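Local coordinates for putative mannose-1-phosphate guanylyl transferase (Thermus thermophilus, PDB 2CU2), which probably catalyses the transfer of a guanylyl group from GTP to mannose 1-phosphate, forming GDP-mannose, at residues 123-128 with 189-194; 139-144 with 177-182; 15-20 with 312-317. All blocks are in the same frame, centred on the assembly; numbering follows the deposited sequence.

Contact 1 of 3, residues 123-128 with 189-194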
loop_
_atom_site.group_PDB
_atom_site.type_symbol
_atom_site.label_atom_id
_atom_site.label_comp_id
_atom_site.label_asym_id
_atom_site.label_seq_id
_atom_site.Cartn_x
_atom_site.Cartn_y
_atom_site.Cartn_z
ATOM N N ALA A 123 -4.265 8.003 -41.553
ATOM C CA ALA A 123 -4.291 8.676 -42.850
ATOM C C ALA A 123 -4.637 7.646 -43.914
ATOM O O ALA A 123 -5.452 7.897 -44.807
ATOM C CB ALA A 123 -2.933 9.306 -43.152
ATOM N N THR A 124 -4.020 6.474 -43.806
ATOM C CA THR A 124 -4.273 5.410 -44.766
ATOM C C THR A 124 -5.705 4.892 -44.669
ATOM O O THR A 124 -6.295 4.492 -45.670
ATOM C CB THR A 124 -3.284 4.255 -44.565
ATOM O OG1 THR A 124 -1.956 4.741 -44.801
ATOM C CG2 THR A 124 -3.579 3.119 -45.525
ATOM N N MET A 125 -6.269 4.911 -43.466
ATOM C CA MET A 125 -7.642 4.453 -43.278
ATOM C C MET A 125 -8.608 5.409 -43.974
ATOM O O MET A 125 -9.580 4.982 -44.591
ATOM C CB MET A 125 -7.970 4.358 -41.786
ATOM C CG MET A 125 -7.473 3.069 -41.126
ATOM S SD MET A 125 -7.802 3.007 -39.345
ATOM C CE MET A 125 -9.594 3.177 -39.322
ATOM N N LEU A 126 -8.332 6.703 -43.876
ATOM C CA LEU A 126 -9.175 7.705 -44.515
ATOM C C LEU A 126 -9.225 7.465 -46.026
ATOM O O LEU A 126 -10.294 7.526 -46.637
ATOM C CB LEU A 126 -8.639 9.108 -44.223
ATOM C CG LEU A 126 -8.664 9.504 -42.746
ATOM C CD1 LEU A 126 -7.946 10.838 -42.545
ATOM C CD2 LEU A 126 -10.112 9.590 -42.274
ATOM N N GLU A 127 -8.072 7.168 -46.618
ATOM C CA GLU A 127 -7.976 6.922 -48.051
ATOM C C GLU A 127 -8.719 5.648 -48.458
ATOM O O GLU A 127 -9.370 5.572 -49.492
ATOM C CB GLU A 127 -6.497 6.795 -48.416
ATOM C CG GLU A 127 -5.735 8.102 -48.212
ATOM C CD GLU A 127 -4.532 8.121 -49.127
ATOM O OE1 GLU A 127 -3.790 7.151 -49.140
ATOM O OE2 GLU A 127 -4.353 9.109 -49.834
ATOM N N ALA A 128 -8.575 4.607 -47.617
ATOM C CA ALA A 128 -9.185 3.325 -47.944
ATOM C C ALA A 128 -10.702 3.382 -47.772
ATOM O O ALA A 128 -11.439 2.470 -48.123
ATOM C CB ALA A 128 -8.594 2.265 -47.012
ATOM N N VAL A 189 -10.477 1.417 -33.845
ATOM C CA VAL A 189 -10.541 2.633 -34.654
ATOM C C VAL A 189 -11.207 2.379 -36.010
ATOM O O VAL A 189 -11.037 1.344 -36.639
ATOM C CB VAL A 189 -9.118 3.151 -34.860
ATOM C CG1 VAL A 189 -9.139 4.403 -35.733
ATOM C CG2 VAL A 189 -8.494 3.486 -33.520
ATOM N N PHE A 190 -12.018 3.364 -36.438
ATOM C CA PHE A 190 -12.761 3.186 -37.683
ATOM C C PHE A 190 -12.771 4.463 -38.531
ATOM O O PHE A 190 -12.677 5.574 -38.028
ATOM C CB PHE A 190 -14.194 2.784 -37.331
ATOM C CG PHE A 190 -14.182 1.555 -36.471
ATOM C CD1 PHE A 190 -14.314 1.680 -35.094
ATOM C CD2 PHE A 190 -14.057 0.303 -37.051
ATOM C CE1 PHE A 190 -14.324 0.545 -34.297
ATOM C CE2 PHE A 190 -14.071 -0.831 -36.245
ATOM C CZ PHE A 190 -14.205 -0.716 -34.867
ATOM N N ALA A 191 -12.856 4.249 -39.857
ATOM C CA ALA A 191 -12.912 5.378 -40.777
ATOM C C ALA A 191 -13.903 5.115 -41.911
ATOM O O ALA A 191 -13.877 4.079 -42.562
ATOM C CB ALA A 191 -11.511 5.595 -41.352
ATOM N N PHE A 192 -14.826 6.077 -42.085
ATOM C CA PHE A 192 -15.829 5.934 -43.133
ATOM C C PHE A 192 -16.478 7.279 -43.455
ATOM O O PHE A 192 -16.445 8.221 -42.676
ATOM C CB PHE A 192 -16.899 4.962 -42.634
ATOM C CG PHE A 192 -17.337 5.348 -41.248
ATOM C CD1 PHE A 192 -18.320 6.316 -41.078
ATOM C CD2 PHE A 192 -16.773 4.724 -40.148
ATOM C CE1 PHE A 192 -18.740 6.656 -39.799
ATOM C CE2 PHE A 192 -17.199 5.069 -38.869
ATOM C CZ PHE A 192 -18.182 6.033 -38.689
ATOM N N ALA A 193 -17.042 7.368 -44.671
ATOM C CA ALA A 193 -17.907 8.504 -44.945
ATOM C C ALA A 193 -19.195 8.376 -44.136
ATOM O O ALA A 193 -19.755 7.297 -43.972
ATOM C CB ALA A 193 -18.229 8.515 -46.440
ATOM N N PRO A 194 -19.642 9.506 -43.568
ATOM C CA PRO A 194 -20.837 9.514 -42.742
ATOM C C PRO A 194 -22.002 8.746 -43.383
ATOM O O PRO A 194 -22.741 8.021 -42.727
ATOM C CB PRO A 194 -21.206 10.970 -42.485
ATOM C CG PRO A 194 -19.940 11.799 -42.684
ATOM C CD PRO A 194 -19.069 10.845 -43.637
#

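Contact 2 of 3, residues 139-144 with 177-182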
loop_
_atom_site.group_PDB
_atom_site.type_symbol
_atom_site.label_atom_id
_atom_site.label_comp_id
_atom_site.label_asym_id
_atom_site.label_seq_id
_atom_site.Cartn_x
_atom_site.Cartn_y
_atom_site.Cartn_z
ATOM N N LEU A 139 -3.991 -4.883 -35.515
ATOM C CA LEU A 139 -2.665 -4.941 -34.927
ATOM C C LEU A 139 -2.253 -6.395 -34.753
ATOM O O LEU A 139 -3.041 -7.216 -34.293
ATOM C CB LEU A 139 -2.670 -4.220 -33.579
ATOM C CG LEU A 139 -3.014 -2.742 -33.790
ATOM C CD1 LEU A 139 -3.817 -2.219 -32.644
ATOM C CD2 LEU A 139 -1.729 -1.944 -34.000
ATOM N N ARG A 140 -1.023 -6.704 -35.149
ATOM C CA ARG A 140 -0.489 -8.053 -35.025
ATOM C C ARG A 140 -0.472 -8.398 -33.535
ATOM O O ARG A 140 0.122 -7.683 -32.734
ATOM C CB ARG A 140 0.936 -8.115 -35.588
ATOM C CG ARG A 140 1.044 -7.981 -37.099
ATOM C CD ARG A 140 0.418 -9.173 -37.817
ATOM N NE ARG A 140 0.542 -9.049 -39.268
ATOM C CZ ARG A 140 -0.059 -9.848 -40.144
ATOM N NH1 ARG A 140 -0.835 -10.842 -39.726
ATOM N NH2 ARG A 140 0.106 -9.644 -41.443
ATOM N N PRO A 141 -1.131 -9.498 -33.145
ATOM C CA PRO A 141 -1.186 -9.920 -31.741
ATOM C C PRO A 141 0.182 -10.339 -31.193
ATOM O O PRO A 141 0.966 -10.974 -31.893
ATOM C CB PRO A 141 -2.159 -11.100 -31.766
ATOM C CG PRO A 141 -2.947 -10.895 -33.027
ATOM C CD PRO A 141 -1.922 -10.400 -33.995
ATOM N N THR A 142 0.464 -9.987 -29.943
ATOM C CA THR A 142 1.734 -10.364 -29.328
ATOM C C THR A 142 1.496 -11.437 -28.271
ATOM O O THR A 142 2.438 -11.994 -27.717
ATOM C CB THR A 142 2.437 -9.156 -28.668
ATOM O OG1 THR A 142 1.524 -8.475 -27.798
ATOM C CG2 THR A 142 2.942 -8.198 -29.722
ATOM N N ARG A 143 0.223 -11.725 -28.009
ATOM C CA ARG A 143 -0.165 -12.730 -27.022
ATOM C C ARG A 143 -1.622 -13.141 -27.266
ATOM O O ARG A 143 -2.410 -12.379 -27.832
ATOM C CB ARG A 143 -0.040 -12.155 -25.609
ATOM C CG ARG A 143 -1.003 -11.000 -25.361
ATOM C CD ARG A 143 -0.942 -10.459 -23.939
ATOM N NE ARG A 143 -2.015 -9.494 -23.723
ATOM C CZ ARG A 143 -2.053 -8.276 -24.260
ATOM N NH1 ARG A 143 -1.069 -7.853 -25.046
ATOM N NH2 ARG A 143 -3.094 -7.488 -24.029
ATOM N N PRO A 144 -2.002 -14.350 -26.820
ATOM C CA PRO A 144 -3.366 -14.850 -26.997
ATOM C C PRO A 144 -4.318 -14.126 -26.045
ATOM O O PRO A 144 -4.859 -14.738 -25.126
ATOM C CB PRO A 144 -3.249 -16.336 -26.647
ATOM C CG PRO A 144 -2.086 -16.430 -25.661
ATOM C CD PRO A 144 -1.188 -15.322 -26.075
ATOM N N GLU A 177 -5.441 -20.115 -31.704
ATOM C CA GLU A 177 -5.793 -20.541 -33.063
ATOM C C GLU A 177 -5.984 -19.337 -33.996
ATOM O O GLU A 177 -5.627 -19.363 -35.169
ATOM C CB GLU A 177 -7.091 -21.363 -33.026
ATOM C CG GLU A 177 -6.870 -22.874 -32.884
ATOM C CD GLU A 177 -6.181 -23.427 -34.116
ATOM O OE1 GLU A 177 -5.235 -24.183 -33.961
ATOM O OE2 GLU A 177 -6.638 -23.154 -35.222
ATOM N N TYR A 178 -6.626 -18.274 -33.446
ATOM C CA TYR A 178 -6.813 -17.053 -34.233
ATOM C C TYR A 178 -5.459 -16.549 -34.748
ATOM O O TYR A 178 -5.289 -16.135 -35.888
ATOM C CB TYR A 178 -7.407 -15.960 -33.330
ATOM C CG TYR A 178 -8.876 -16.096 -33.057
ATOM C CD1 TYR A 178 -9.647 -17.089 -33.662
ATOM C CD2 TYR A 178 -9.486 -15.197 -32.181
ATOM C CE1 TYR A 178 -11.012 -17.175 -33.377
ATOM C CE2 TYR A 178 -10.844 -15.273 -31.905
ATOM C CZ TYR A 178 -11.610 -16.256 -32.502
ATOM O OH TYR A 178 -12.965 -16.342 -32.233
ATOM N N ILE A 179 -4.478 -16.555 -33.823
ATOM C CA ILE A 179 -3.149 -16.065 -34.172
ATOM C C ILE A 179 -2.484 -16.926 -35.254
ATOM O O ILE A 179 -1.910 -16.430 -36.213
ATOM C CB ILE A 179 -2.302 -15.998 -32.893
ATOM C CG1 ILE A 179 -2.920 -14.980 -31.932
ATOM C CG2 ILE A 179 -0.877 -15.521 -33.228
ATOM C CD1 ILE A 179 -2.121 -14.789 -30.648
ATOM N N ARG A 180 -2.557 -18.259 -35.064
ATOM C CA ARG A 180 -1.972 -19.146 -36.068
ATOM C C ARG A 180 -2.546 -18.868 -37.466
ATOM O O ARG A 180 -1.861 -18.935 -38.477
ATOM C CB ARG A 180 -2.259 -20.605 -35.682
ATOM C CG ARG A 180 -1.576 -21.040 -34.383
ATOM C CD ARG A 180 -1.959 -22.472 -33.977
ATOM N NE ARG A 180 -1.362 -22.826 -32.686
ATOM C CZ ARG A 180 -2.177 -23.299 -31.716
ATOM N NH1 ARG A 180 -3.469 -23.470 -31.943
ATOM N NH2 ARG A 180 -1.663 -23.589 -30.520
ATOM N N LYS A 181 -3.866 -18.587 -37.502
ATOM C CA LYS A 181 -4.540 -18.384 -38.788
ATOM C C LYS A 181 -4.339 -16.974 -39.364
ATOM O O LYS A 181 -4.889 -16.626 -40.400
ATOM C CB LYS A 181 -6.038 -18.609 -38.590
ATOM C CG LYS A 181 -6.421 -20.084 -38.531
ATOM C CD LYS A 181 -7.850 -20.285 -38.041
ATOM C CE LYS A 181 -8.282 -21.752 -38.090
ATOM N NZ LYS A 181 -9.193 -22.023 -36.975
ATOM N N GLY A 182 -3.596 -16.128 -38.629
ATOM C CA GLY A 182 -3.310 -14.829 -39.228
ATOM C C GLY A 182 -4.305 -13.744 -38.790
ATOM O O GLY A 182 -4.405 -12.677 -39.382
HETATM O O HOH W 1 -2.468 -12.195 -41.513
#

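Contact 3 of 3, residues 15-20 with 312-317. With SO4 (sulfate ion), chain B.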
loop_
_atom_site.group_PDB
_atom_site.type_symbol
_atom_site.label_atom_id
_atom_site.label_comp_id
_atom_site.label_asym_id
_atom_site.label_seq_id
_atom_site.Cartn_x
_atom_site.Cartn_y
_atom_site.Cartn_z
ATOM N N ARG A 15 -11.215 -1.999 -13.039
ATOM C CA ARG A 15 -10.055 -2.863 -12.904
ATOM C C ARG A 15 -8.826 -2.032 -12.571
ATOM O O ARG A 15 -7.794 -2.576 -12.190
ATOM C CB ARG A 15 -9.831 -3.677 -14.185
ATOM C CG ARG A 15 -10.823 -4.827 -14.350
ATOM C CD ARG A 15 -10.768 -5.412 -15.758
ATOM N NE ARG A 15 -11.157 -4.412 -16.750
ATOM C CZ ARG A 15 -11.071 -4.577 -18.068
ATOM N NH1 ARG A 15 -10.610 -5.713 -18.583
ATOM N NH2 ARG A 15 -11.438 -3.592 -18.876
ATOM N N LEU A 16 -8.932 -0.712 -12.709
ATOM C CA LEU A 16 -7.800 0.154 -12.378
ATOM C C LEU A 16 -7.949 0.857 -11.026
ATOM O O LEU A 16 -7.342 1.891 -10.781
ATOM C CB LEU A 16 -7.537 1.179 -13.494
ATOM C CG LEU A 16 -6.959 0.567 -14.779
ATOM C CD1 LEU A 16 -6.716 1.650 -15.813
ATOM C CD2 LEU A 16 -5.654 -0.167 -14.459
ATOM N N TRP A 17 -8.763 0.280 -10.148
ATOM C CA TRP A 17 -8.938 0.817 -8.799
ATOM C C TRP A 17 -7.568 0.582 -8.142
ATOM O O TRP A 17 -6.906 -0.418 -8.438
ATOM C CB TRP A 17 -10.021 0.017 -8.064
ATOM C CG TRP A 17 -10.271 0.471 -6.650
ATOM C CD1 TRP A 17 -11.208 1.379 -6.229
ATOM C CD2 TRP A 17 -9.538 0.081 -5.482
ATOM N NE1 TRP A 17 -11.100 1.576 -4.867
ATOM C CE2 TRP A 17 -10.084 0.794 -4.385
ATOM C CE3 TRP A 17 -8.471 -0.798 -5.255
ATOM C CZ2 TRP A 17 -9.595 0.652 -3.077
ATOM C CZ3 TRP A 17 -7.984 -0.937 -3.960
ATOM C CH2 TRP A 17 -8.547 -0.215 -2.887
ATOM N N PRO A 18 -7.132 1.468 -7.228
ATOM C CA PRO A 18 -7.738 2.688 -6.691
ATOM C C PRO A 18 -7.527 3.956 -7.513
ATOM O O PRO A 18 -7.986 5.029 -7.113
ATOM C CB PRO A 18 -7.072 2.811 -5.335
ATOM C CG PRO A 18 -5.663 2.453 -5.682
ATOM C CD PRO A 18 -5.842 1.212 -6.558
ATOM N N LEU A 19 -6.824 3.851 -8.636
ATOM C CA LEU A 19 -6.568 5.031 -9.453
ATOM C C LEU A 19 -7.848 5.599 -10.045
ATOM O O LEU A 19 -8.036 6.815 -10.070
ATOM C CB LEU A 19 -5.572 4.720 -10.570
ATOM C CG LEU A 19 -5.173 5.923 -11.431
ATOM C CD1 LEU A 19 -4.460 6.955 -10.575
ATOM C CD2 LEU A 19 -4.278 5.463 -12.570
ATOM N N SER A 20 -8.731 4.728 -10.521
ATOM C CA SER A 20 -9.996 5.197 -11.064
ATOM C C SER A 20 -10.974 5.622 -9.968
ATOM O O SER A 20 -10.941 5.166 -8.830
ATOM C CB SER A 20 -10.598 4.093 -11.934
ATOM O OG SER A 20 -10.703 2.886 -11.173
ATOM N N GLY A 312 -3.915 8.197 -2.998
ATOM C CA GLY A 312 -4.562 8.775 -1.832
ATOM C C GLY A 312 -4.430 7.820 -0.658
ATOM O O GLY A 312 -3.339 7.316 -0.373
ATOM N N ASP A 313 -5.540 7.557 0.022
ATOM C CA ASP A 313 -5.525 6.656 1.165
ATOM C C ASP A 313 -6.044 5.266 0.820
ATOM O O ASP A 313 -6.603 4.566 1.669
ATOM C CB ASP A 313 -6.341 7.252 2.313
ATOM C CG ASP A 313 -5.727 8.532 2.850
ATOM O OD1 ASP A 313 -4.555 8.500 3.284
ATOM O OD2 ASP A 313 -6.414 9.571 2.834
ATOM N N GLU A 314 -5.860 4.865 -0.433
ATOM C CA GLU A 314 -6.296 3.547 -0.863
ATOM C C GLU A 314 -5.120 2.797 -1.467
ATOM O O GLU A 314 -4.362 3.350 -2.266
ATOM C CB GLU A 314 -7.434 3.661 -1.876
ATOM C CG GLU A 314 -8.660 4.357 -1.313
ATOM C CD GLU A 314 -9.911 4.131 -2.144
ATOM O OE1 GLU A 314 -9.915 4.499 -3.332
ATOM O OE2 GLU A 314 -10.893 3.583 -1.605
ATOM N N VAL A 315 -4.964 1.543 -1.062
ATOM C CA VAL A 315 -3.878 0.713 -1.553
ATOM C C VAL A 315 -4.371 -0.643 -2.025
ATOM O O VAL A 315 -5.218 -1.273 -1.396
ATOM C CB VAL A 315 -2.800 0.489 -0.470
ATOM C CG1 VAL A 315 -1.728 -0.451 -0.992
ATOM C CG2 VAL A 315 -2.174 1.822 -0.079
ATOM N N LEU A 316 -3.821 -1.082 -3.146
ATOM C CA LEU A 316 -4.160 -2.366 -3.733
ATOM C C LEU A 316 -2.919 -3.247 -3.788
ATOM O O LEU A 316 -1.830 -2.774 -4.107
ATOM C CB LEU A 316 -4.684 -2.165 -5.162
ATOM C CG LEU A 316 -4.707 -3.411 -6.045
ATOM C CD1 LEU A 316 -5.703 -4.404 -5.489
ATOM C CD2 LEU A 316 -5.070 -3.036 -7.480
ATOM N N VAL A 317 -3.086 -4.524 -3.471
ATOM C CA VAL A 317 -1.990 -5.478 -3.556
ATOM C C VAL A 317 -2.587 -6.753 -4.141
ATOM O O VAL A 317 -3.439 -7.382 -3.519
ATOM C CB VAL A 317 -1.372 -5.786 -2.177
ATOM C CG1 VAL A 317 -0.288 -6.858 -2.324
ATOM C CG2 VAL A 317 -0.776 -4.526 -1.581
HETATM S S SO4 B . -13.946 -2.248 -16.306
HETATM O O1 SO4 B . -14.549 -3.437 -15.644
HETATM O O2 SO4 B . -14.728 -1.030 -15.956
HETATM O O3 SO4 B . -13.964 -2.442 -17.782
HETATM O O4 SO4 B . -12.538 -2.078 -15.846
HETATM O O HOH W 2 -12.890 3.427 -3.953
HETATM O O HOH W 3 -10.824 4.916 -5.788
#

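Contact 1 of 3, residues 123-128 with 189-194
The flat group met here is the peptide bond between Phe190 and Ala191: the methyl of Met125 lies over one of its faces, with CE 3.5 Å from both Phe190 C and Ala191 N. The Phe190 ring takes no part, since its CB points away from helix 123-128 and the ring packs on Asp234 and Met238 of helix 233-238, beyond the strand. Met125 therefore lies against bare backbone and two small side chains. Its chain runs straight out from the helix to SD, then bends at the thioether (chi3 58°), and this turn lays CE on the strand. From there CE reaches Val189 CG1 at 3.8 Å and the carbonyl oxygen of the same residue, Val189 O, at 3.6 Å. Ala191 fits between the two ends of the methionine, its CB 3.8 Å from Met125 CB and 3.7 Å from Met125 CE. Leu126 adds a lighter touch: its CB points away, yet CD2 comes back to 4.3 Å from Ala191 CB. The helix axis passes 7.1 Å from the strand axis, the two running in the same general sense at 38°. This is helix-on-sheet packing in the GT-A-like nucleotidyltransferase domain: helix 115-128 lies on strand 184-192, which is hydrogen-bonded to strands 102-107 and 134-139. Met125 also touches Val135 and Leu137, and Leu126 touches Leu104, so the helix spans three strands. No hydrogen bond crosses between the segments. Cohesion is thus dispersive and rests on shape: alanine at 191 lets the helix come near, while the long, flexible methionine packs beside it and covers a peptide whose polar atoms are engaged within the sheet.

Contact 2 of 3, residues 139-144 with 177-182
An apolar contact of Ile179 beside a water bridge from Gly182 joins the C-terminal end of helix 172-180 to Arg140, Pro141, Arg143 and Pro144 of the loop after strand 134-139. It is a surface contact of the nucleotidyltransferase domain. Ile179 carries the apolar half. Its CG1 branch is extended (chi2 -178°), which sends CD1 outward from the helix into the bend of the loop. There CD1 lies 3.9 Å from Pro141 CB on one side, while along the backbone it meets Arg143 O at 3.7 Å and Pro144 N at 3.9 Å. The Pro144 ring also packs on Tyr172, Ala175 and Leu176, and Pro141 on Trp185, so the loop lies between the helix and strand 184-192. The polar half is indirect. Arg140 NH1 is 4.0 Å from Gly182 O, and one water fills the step: it accepts from NH1 at 2.8 Å, in the guanidinium plane, and donates to Gly182 O at 2.9 Å. Gly182 closes the helix in a Schellman motif, with positive phi (95°) and its N bonded to Ile179 O; a side chain here would jam against the preceding carbonyl. Along the last helical turn and just beyond it, Glu177 pairs with Arg180 through a salt bridge (NH1 to OE1, 2.8 Å) and, weakly, with Lys181. Arg143 turns away, its NE paired with Glu145. With no direct hydrogen bond or salt bridge between the segments, the contact combines a methyl group packed on proline and backbone with a cation linked through one water to the carbonyl of Gly182, just past the helix end; this link would probably add only modestly to the apolar packing of Ile179.

Contact 3 of 3, residues 15-20 with 312-317
The peptide bond between Trp17 and Pro18 is cis, and this kink brings Pro18 close to strand 314-317, its CA 6.1 Å from that of Glu314. The kink also folds the proline onto the indole that precedes it, with Pro18 CB 3.6 Å above the centre of the Trp17 ring. Across the contact, Pro18 CB meets Glu314 CB at 3.6 Å. In Trp17, CG is anti to the backbone N (chi1 179°), and the six-membered ring reaches across to the strand: CZ3 packs on Leu316 CB at 3.7 Å, and Val315 O lies at the ring edge. The Glu314 side chain crosses that of Trp17 at about a right angle, carboxylate and ring planes 67° apart. Trp17 NE1 donates a hydrogen bond to a water 2.7 Å away, which can in turn donate to Glu314 OE2. An alanine in place of Trp17 would probably open a gap beside Leu316 CB, leave Pro18 without its aromatic partner and cost this water its indole donor. Arg15 faces elsewhere, gripping a sulfate, probably from the crystallisation liquor, through nearly straight bonds from N (3.1 Å) and NE (2.9 Å) to O4. Glu14 N and Arg327 NH2 also bind this sulfate, which is consistent with a phosphate site in the glycine-rich GGxGxRL signature of nucleotidyltransferases. Trp17 lies between strand 314-319 and helix 327-334, touching Val329, Val330 and Leu333, while Pro18 reaches strand 306-311. Strand 314-317 pairs in parallel with a strand of the second subunit, so the loop packs against a sheet continued across the dimer.

In the fold
Contacts 1 and 2 belong to the nucleotidyltransferase domain, their centres 24 Å apart and their nearest atoms about 7 Å apart. They are joined by the chain, since helix 172-180 of contact 2 leads into strand 184-192 of contact 1. Contact 3 lies on the opposite side of the chain's centre from contact 1, 37 Å away centre to centre, and 32 Å from contact 2. It joins the signature loop to the C-terminal beta-helix-like domain, closing a span of the chain that encloses both other contacts. The bound sulfate lies at contact 3, probably near where nucleotide phosphates bind, whereas contacts 1 and 2 are packing away from the sulfate.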